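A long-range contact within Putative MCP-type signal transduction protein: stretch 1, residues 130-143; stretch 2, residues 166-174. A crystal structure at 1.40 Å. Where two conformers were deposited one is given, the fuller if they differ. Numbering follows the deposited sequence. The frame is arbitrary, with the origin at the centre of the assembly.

Stretch 1 (130-143) NLQVVQDILKKAKY
Stretch 2 166-174: VNVAIPIFD

How do the two backbones lie against each other? Residues 132-140 form a helix, and 166-173 belong to a strand that begins earlier in the chain; they run nearly parallel, their N-to-C directions 21° apart and their axes 8.4 Å apart at closest approach. The register sets CA of Val 133 6.5 Å from CA of Ala 169, CA of Ile 137 6.3 Å from CA of Pro 171, and CA of Tyr 143 7.0 Å from CA of Phe 173. No hydrogen bond crosses, so packing alone joins the stretches.

What meets the strand where the helix starts? Leu 131 (phi/psi -58/143, chi1 m, chi2 t) occupies the N-cap position. Its CD1 makes a van der Waals contact, 3.5 Å from OD1 of Asn 167 (chi1 m, chi2 -88°), whose amide oxygen and nitrogen are hydrogen-bonded elsewhere in the structure. Val 133 (m) sets CG2 3.9 Å from both CB of Asn 167 and CB of Ala 169.

Which residue continues this apolar seam one turn later? Ile 137 (m, t) reaches CB of Ala 169 with CD1 at 3.8 Å and CB of Pro 171 with CG2 at 3.5 Å. Alternation along the extended strand turns Asn 167, Ala 169, Pro 171 and Phe 173 toward stretch 1, while Val 168, Ile 170 and Ile 172 point away.

How does the contact continue beyond the helix? Ala 141 is the first residue to leave helical phi/psi (-67/139); its CB lies 3.8 Å from CG of Pro 171. Lys 142 (-131/138) points away, yet its C lies 3.7 Å from CZ of Phe 173 (m, chi2 90°). Tyr 143 (-61/135; t, chi2 63°) sets CA over the face of the Phe 173 ring, 3.9 Å from its centroid, a CH-pi contact. Its ring edge also meets that ring's face, with centroids 5.2 Å apart and planes at 66°.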

# COMPACT_ATOMS: atom_id res chain seq x y z
N ASN A 130 3.87 -15.96 0.72
CA ASN A 130 3.09 -16.14 -0.48
C ASN A 130 2.55 -14.86 -1.11
O ASN A 130 1.85 -14.90 -2.11
CB ASN A 130 1.94 -17.12 -0.19
CG ASN A 130 2.41 -18.56 0.06
OD1 ASN A 130 3.45 -18.97 -0.45
ND2 ASN A 130 1.71 -19.28 0.90
N LEU A 131 2.94 -13.70 -0.56
CA LEU A 131 2.55 -12.43 -1.17
C LEU A 131 3.03 -12.36 -2.61
O LEU A 131 4.13 -12.82 -2.94
CB LEU A 131 3.15 -11.27 -0.40
CG LEU A 131 2.60 -10.93 0.97
CD1 LEU A 131 3.49 -9.90 1.63
CD2 LEU A 131 1.17 -10.43 0.89
N GLN A 132 2.22 -11.76 -3.47
CA GLN A 132 2.61 -11.57 -4.86
C GLN A 132 3.95 -10.81 -5.00
O GLN A 132 4.77 -11.17 -5.81
CB GLN A 132 1.53 -10.88 -5.67
CG GLN A 132 1.76 -10.90 -7.15
CD GLN A 132 1.72 -12.32 -7.71
OE1 GLN A 132 0.78 -13.05 -7.48
NE2 GLN A 132 2.73 -12.71 -8.42
N VAL A 133 4.16 -9.77 -4.20
CA VAL A 133 5.42 -9.03 -4.32
C VAL A 133 6.61 -9.92 -3.97
O VAL A 133 7.67 -9.79 -4.59
CB VAL A 133 5.46 -7.71 -3.48
CG1 VAL A 133 4.55 -6.64 -4.05
CG2 VAL A 133 5.18 -7.93 -2.00
N VAL A 134 6.43 -10.80 -2.99
CA VAL A 134 7.50 -11.71 -2.59
C VAL A 134 7.78 -12.70 -3.71
O VAL A 134 8.94 -12.96 -4.07
CB VAL A 134 7.18 -12.45 -1.29
CG1 VAL A 134 8.15 -13.56 -1.04
CG2 VAL A 134 7.11 -11.46 -0.13
N GLN A 135 6.73 -13.27 -4.28
CA GLN A 135 6.91 -14.22 -5.35
C GLN A 135 7.53 -13.58 -6.58
O GLN A 135 8.39 -14.18 -7.25
CB GLN A 135 5.61 -14.91 -5.66
CG GLN A 135 5.20 -15.82 -4.48
CD GLN A 135 6.32 -16.88 -4.07
OE1 GLN A 135 6.87 -17.62 -4.93
NE2 GLN A 135 6.68 -16.93 -2.78
N ASP A 136 7.12 -12.36 -6.89
CA ASP A 136 7.71 -11.64 -8.01
C ASP A 136 9.19 -11.37 -7.79
O ASP A 136 9.98 -11.48 -8.72
CB ASP A 136 6.98 -10.33 -8.25
CG ASP A 136 5.61 -10.51 -8.84
OD1 ASP A 136 5.29 -11.62 -9.32
OD2 ASP A 136 4.84 -9.53 -8.81
N ILE A 137 9.57 -11.00 -6.58
CA ILE A 137 10.98 -10.77 -6.28
C ILE A 137 11.78 -12.07 -6.47
O ILE A 137 12.83 -12.06 -7.12
CB ILE A 137 11.15 -10.22 -4.85
CG1 ILE A 137 10.70 -8.78 -4.79
CG2 ILE A 137 12.61 -10.31 -4.40
CD1 ILE A 137 10.55 -8.18 -3.43
N LEU A 138 11.30 -13.16 -5.89
CA LEU A 138 12.04 -14.43 -5.98
C LEU A 138 12.24 -14.82 -7.43
O LEU A 138 13.31 -15.35 -7.79
CB LEU A 138 11.32 -15.54 -5.23
CG LEU A 138 11.18 -15.35 -3.73
CD1 LEU A 138 10.63 -16.55 -3.06
CD2 LEU A 138 12.42 -14.89 -3.04
N LYS A 139 11.23 -14.58 -8.27
CA LYS A 139 11.29 -14.98 -9.67
C LYS A 139 12.11 -14.03 -10.55
O LYS A 139 12.77 -14.49 -11.48
CB LYS A 139 9.84 -15.12 -10.22
CG LYS A 139 9.73 -15.44 -11.71
CD LYS A 139 10.06 -16.89 -11.96
CE LYS A 139 10.11 -17.22 -13.45
NZ LYS A 139 11.22 -16.48 -14.13
N LYS A 140 12.02 -12.72 -10.29
CA LYS A 140 12.49 -11.72 -11.25
C LYS A 140 13.62 -10.81 -10.79
O LYS A 140 14.29 -10.20 -11.62
CB LYS A 140 11.31 -10.81 -11.67
CG LYS A 140 10.10 -11.56 -12.14
CD LYS A 140 9.08 -10.67 -12.75
CE LYS A 140 8.56 -9.63 -11.85
NZ LYS A 140 7.41 -8.93 -12.53
N ALA A 141 13.82 -10.68 -9.48
CA ALA A 141 14.76 -9.69 -9.00
C ALA A 141 16.20 -10.05 -9.39
O ALA A 141 16.60 -11.22 -9.29
CB ALA A 141 14.65 -9.49 -7.49
N LYS A 142 16.95 -9.04 -9.80
CA LYS A 142 18.35 -9.20 -10.20
C LYS A 142 19.22 -8.18 -9.52
O LYS A 142 18.82 -7.01 -9.38
CB LYS A 142 18.49 -9.06 -11.71
CG LYS A 142 17.74 -10.15 -12.47
CD LYS A 142 17.68 -9.88 -13.95
CE LYS A 142 16.81 -10.93 -14.62
NZ LYS A 142 15.39 -10.83 -14.17
N TYR A 143 20.39 -8.59 -9.05
CA TYR A 143 21.30 -7.68 -8.39
C TYR A 143 21.70 -6.55 -9.32
O TYR A 143 22.00 -6.77 -10.49
CB TYR A 143 22.51 -8.39 -7.88
CG TYR A 143 23.43 -7.50 -7.06
CD1 TYR A 143 23.00 -6.95 -5.88
CD2 TYR A 143 24.73 -7.19 -7.48
CE1 TYR A 143 23.80 -6.15 -5.11
CE2 TYR A 143 25.55 -6.39 -6.71
CZ TYR A 143 25.08 -5.87 -5.51
OH TYR A 143 25.88 -5.04 -4.75
N VAL A 166 -1.72 -2.85 1.42
CA VAL A 166 -0.81 -2.91 0.30
C VAL A 166 0.60 -3.21 0.82
O VAL A 166 0.97 -2.76 1.91
CB VAL A 166 -0.83 -1.63 -0.55
CG1 VAL A 166 -0.40 -0.39 0.27
CG2 VAL A 166 0.04 -1.78 -1.78
N ASN A 167 1.36 -3.96 0.04
CA ASN A 167 2.69 -4.35 0.44
C ASN A 167 3.75 -3.70 -0.42
O ASN A 167 3.57 -3.52 -1.62
CB ASN A 167 2.83 -5.86 0.40
CG ASN A 167 2.06 -6.52 1.49
OD1 ASN A 167 2.57 -6.69 2.61
ND2 ASN A 167 0.81 -6.83 1.23
N VAL A 168 4.88 -3.40 0.21
CA VAL A 168 6.03 -2.78 -0.40
C VAL A 168 7.21 -3.66 -0.01
O VAL A 168 7.35 -3.94 1.18
CB VAL A 168 6.23 -1.35 0.08
CG1 VAL A 168 7.45 -0.74 -0.50
CG2 VAL A 168 4.97 -0.48 -0.29
N ALA A 169 8.02 -4.09 -0.97
CA ALA A 169 9.09 -5.04 -0.66
C ALA A 169 10.29 -4.91 -1.57
O ALA A 169 10.17 -4.48 -2.73
CB ALA A 169 8.54 -6.47 -0.70
N ILE A 170 11.45 -5.29 -1.05
CA ILE A 170 12.72 -5.19 -1.76
C ILE A 170 13.55 -6.45 -1.50
O ILE A 170 13.59 -6.93 -0.35
CB ILE A 170 13.51 -3.93 -1.32
CG1 ILE A 170 12.67 -2.67 -1.52
CG2 ILE A 170 14.83 -3.80 -2.03
CD1 ILE A 170 13.35 -1.41 -1.02
N PRO A 171 14.22 -6.99 -2.53
CA PRO A 171 15.13 -8.15 -2.33
C PRO A 171 16.35 -7.80 -1.51
O PRO A 171 16.79 -6.65 -1.51
CB PRO A 171 15.55 -8.51 -3.75
CG PRO A 171 15.39 -7.24 -4.52
CD PRO A 171 14.15 -6.60 -3.93
N ILE A 172 16.86 -8.82 -0.82
CA ILE A 172 18.17 -8.87 -0.16
C ILE A 172 19.06 -9.79 -0.96
O ILE A 172 18.60 -10.83 -1.43
CB ILE A 172 18.04 -9.35 1.30
CG1 ILE A 172 17.00 -8.52 2.06
CG2 ILE A 172 19.39 -9.29 2.00
CD1 ILE A 172 17.32 -7.04 2.08
N PHE A 173 20.34 -9.41 -1.13
CA PHE A 173 21.27 -10.24 -1.90
C PHE A 173 22.51 -10.64 -1.11
O PHE A 173 22.92 -9.92 -0.19
CB PHE A 173 21.74 -9.47 -3.15
CG PHE A 173 20.63 -9.06 -4.09
CD1 PHE A 173 19.99 -7.84 -3.94
CD2 PHE A 173 20.25 -9.86 -5.15
CE1 PHE A 173 18.99 -7.45 -4.81
CE2 PHE A 173 19.22 -9.48 -6.00
CZ PHE A 173 18.62 -8.28 -5.85
N ASP A 174 23.11 -11.74 -1.53
CA ASP A 174 24.41 -12.13 -0.99
C ASP A 174 25.54 -11.79 -1.99
O ASP A 174 25.30 -11.16 -3.00
CB ASP A 174 24.41 -13.59 -0.61
CG ASP A 174 24.22 -14.55 -1.78
OD1 ASP A 174 24.35 -14.14 -2.94
OD2 ASP A 174 24.06 -15.77 -1.53